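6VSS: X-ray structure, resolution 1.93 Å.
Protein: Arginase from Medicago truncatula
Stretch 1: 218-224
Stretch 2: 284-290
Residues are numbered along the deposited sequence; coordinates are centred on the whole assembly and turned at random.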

# COMPACT_ATOMS: atom_id res chain seq x y z
N GLN B 218 -28.72 -10.06 17.30
CA GLN B 218 -27.64 -10.01 16.29
C GLN B 218 -27.83 -8.73 15.51
O GLN B 218 -28.96 -8.48 15.04
N VAL B 219 -26.78 -8.00 15.27
CA VAL B 219 -26.86 -6.69 14.55
C VAL B 219 -25.73 -6.61 13.52
O VAL B 219 -24.60 -6.91 13.85
N GLY B 220 -26.05 -6.13 12.32
CA GLY B 220 -25.14 -5.96 11.16
C GLY B 220 -25.18 -7.12 10.18
O GLY B 220 -24.39 -7.12 9.23
N ILE B 221 -26.14 -8.03 10.34
CA ILE B 221 -26.19 -9.28 9.55
C ILE B 221 -26.54 -8.97 8.09
O ILE B 221 -27.53 -8.27 7.88
N ARG B 222 -25.71 -9.44 7.16
CA ARG B 222 -25.89 -9.22 5.72
C ARG B 222 -25.38 -10.41 4.91
O ARG B 222 -25.28 -10.27 3.74
N SER B 223 -25.16 -11.56 5.53
CA SER B 223 -24.52 -12.75 4.91
C SER B 223 -25.06 -14.01 5.60
O SER B 223 -24.53 -14.39 6.65
N ILE B 224 -26.09 -14.61 5.04
CA ILE B 224 -26.85 -15.66 5.75
C ILE B 224 -27.44 -16.60 4.70
O ILE B 224 -28.00 -16.13 3.70
N HIS B 284 -14.37 -9.70 4.09
CA HIS B 284 -14.96 -8.41 3.64
C HIS B 284 -16.44 -8.63 3.22
O HIS B 284 -16.69 -9.49 2.39
N GLU B 285 -17.41 -7.90 3.79
CA GLU B 285 -18.84 -7.99 3.35
C GLU B 285 -19.36 -6.58 3.14
O GLU B 285 -19.79 -5.95 4.09
N PRO B 286 -19.35 -6.02 1.92
CA PRO B 286 -19.77 -4.63 1.75
C PRO B 286 -21.21 -4.39 2.19
O PRO B 286 -22.04 -5.31 2.21
N GLY B 287 -21.46 -3.18 2.65
CA GLY B 287 -22.78 -2.76 3.15
C GLY B 287 -22.96 -2.94 4.65
O GLY B 287 -24.10 -3.23 5.04
N GLY B 288 -21.91 -2.65 5.45
CA GLY B 288 -21.89 -2.98 6.87
C GLY B 288 -22.25 -1.78 7.72
O GLY B 288 -22.56 -0.73 7.16
N LEU B 289 -22.09 -1.91 9.01
CA LEU B 289 -22.33 -0.82 10.00
C LEU B 289 -21.28 0.30 9.88
O LEU B 289 -20.12 0.02 9.49
N LEU B 290 -21.65 1.50 10.26
CA LEU B 290 -20.66 2.56 10.50
C LEU B 290 -20.25 2.44 11.96
O LEU B 290 -20.95 1.80 12.78

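The contact between these two stretches is small, burying 338 Å² in all, and it is organised around one long side chain. Arg222 lies in a loop, just beyond the corner the chain turns at Gly220, and its CA-to-CB bond points toward the second stretch. With chi1 in p and both chi2 and chi3 in t, the side chain runs out nearly fully extended, and chi4 near -90° sets the guanidinium roughly crosswise to the chain that carries it. Arginine suits this place because it combines reach with several N-H donors fixed in one plane, which can serve a backbone that has carbonyl groups to offer.

The main acceptor is the carbonyl oxygen of Glu285. Arg222 NE donates to Glu285 O at 2.8 Å, and Arg222 NH2 donates to the same oxygen at 2.9 Å, so two donors on one side of the guanidinium converge on a single acceptor lying near its plane. At another corner of the group, Arg222 NH1 donates to Gly220 O at 2.9 Å, tying the side chain back to its own stretch at the turn. The guanidinium therefore links the two backbones, and NH1 and NH2 also find partners elsewhere in the structure.

The same group is packed from above one face by Gly288, whose CA comes within 3.1 Å of Arg222 CZ. Such an approach needs a residue without a side chain: an ideal CB on Gly288 would lie 2.4 Å from Arg222 NH2, a clash. Gly287 is close by, its O 3.3 Å from Arg222 CD, but there the demand for glycine is local, since at its backbone angles a CB would be jammed against the preceding carbonyl oxygen.

Glu285 contributes with its side chain as well as its carbonyl. The CA-to-CB bond of Glu285 points toward the first stretch, chi1 and chi2 are both in m, and Glu285 CB lies 3.7 Å from Arg222 NE. Glutamate suits the place because its aliphatic CB can lie beside the arginine while its carboxylate, a strong acceptor, takes a hydrogen bond from a water. That water donates to Glu285 OE1 at 2.5 Å and to Arg222 O at 3.3 Å, bridging the glutamate side chain to the arginine backbone. The CA-to-CB bond of Ser223, with chi1 in t, also points toward the second stretch, but Ser223 OG stays 3.9 Å from Glu285 OE2; that carboxylate oxygen is satisfied elsewhere in the structure.

Leu289 supplies the apolar end of the contact. Its CA-to-CB bond points sideways, yet with chi1 in m and chi2 in t the end of the side chain comes nearer the first stretch. Leu289 CD1 lies 3.9 Å from Gly220 CA and 4.3 Å from Val219 CG1, valine being a branched residue, here with chi1 in t, that offers a compact methyl surface. Glycine fits at position 220 on two counts: its positive phi favours glycine, and an ideal CB on Gly220 would come within 2.9 Å of Leu289 CD1.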

# COMPACT_ATOMS: atom_id res chain seq x y z
CB GLN B 218 -27.68 -11.22 15.36
CG GLN B 218 -27.74 -12.55 16.11
CD GLN B 218 -27.36 -13.73 15.23
OE1 GLN B 218 -28.00 -14.01 14.21
NE2 GLN B 218 -26.28 -14.40 15.59
CB VAL B 219 -26.80 -5.55 15.57
CG1 VAL B 219 -26.82 -4.17 14.92
CG2 VAL B 219 -27.91 -5.68 16.58
CB ILE B 221 -27.21 -10.26 10.19
CG1 ILE B 221 -26.85 -10.54 11.64
CG2 ILE B 221 -27.29 -11.51 9.35
CD1 ILE B 221 -25.63 -11.36 11.81
CB ARG B 222 -25.22 -7.92 5.29
CG ARG B 222 -23.80 -7.76 5.78
CD ARG B 222 -23.40 -6.35 5.69
NE ARG B 222 -21.96 -6.21 5.87
CZ ARG B 222 -21.31 -6.03 7.01
NH1 ARG B 222 -21.94 -6.04 8.18
NH2 ARG B 222 -20.00 -5.84 6.97
CB SER B 223 -23.03 -12.72 5.00
OG SER B 223 -22.53 -13.81 4.27
CB ILE B 224 -27.86 -14.99 6.69
CG1 ILE B 224 -28.72 -16.01 7.43
CG2 ILE B 224 -28.64 -13.93 5.94
CD1 ILE B 224 -29.68 -15.40 8.44
CB HIS B 284 -14.12 -7.81 2.53
CG HIS B 284 -12.81 -7.32 2.97
ND1 HIS B 284 -11.69 -7.41 2.17
CD2 HIS B 284 -12.40 -6.71 4.09
CE1 HIS B 284 -10.64 -6.96 2.82
NE2 HIS B 284 -11.05 -6.49 3.98
CB GLU B 285 -19.72 -8.71 4.39
CG GLU B 285 -19.25 -10.11 4.73
CD GLU B 285 -19.51 -11.17 3.68
OE1 GLU B 285 -20.29 -10.87 2.74
OE2 GLU B 285 -18.92 -12.32 3.80
CB PRO B 286 -19.57 -4.34 0.26
CG PRO B 286 -18.48 -5.35 -0.13
CD PRO B 286 -18.78 -6.60 0.70
CB LEU B 289 -22.31 -1.41 11.39
CG LEU B 289 -23.38 -2.45 11.64
CD1 LEU B 289 -23.12 -3.20 12.93
CD2 LEU B 289 -24.73 -1.81 11.67
CB LEU B 290 -21.22 3.95 10.20
CG LEU B 290 -21.86 4.12 8.83
CD1 LEU B 290 -22.52 5.50 8.75
CD2 LEU B 290 -20.81 3.93 7.74
O HOH W 1 -22.43 -9.59 2.24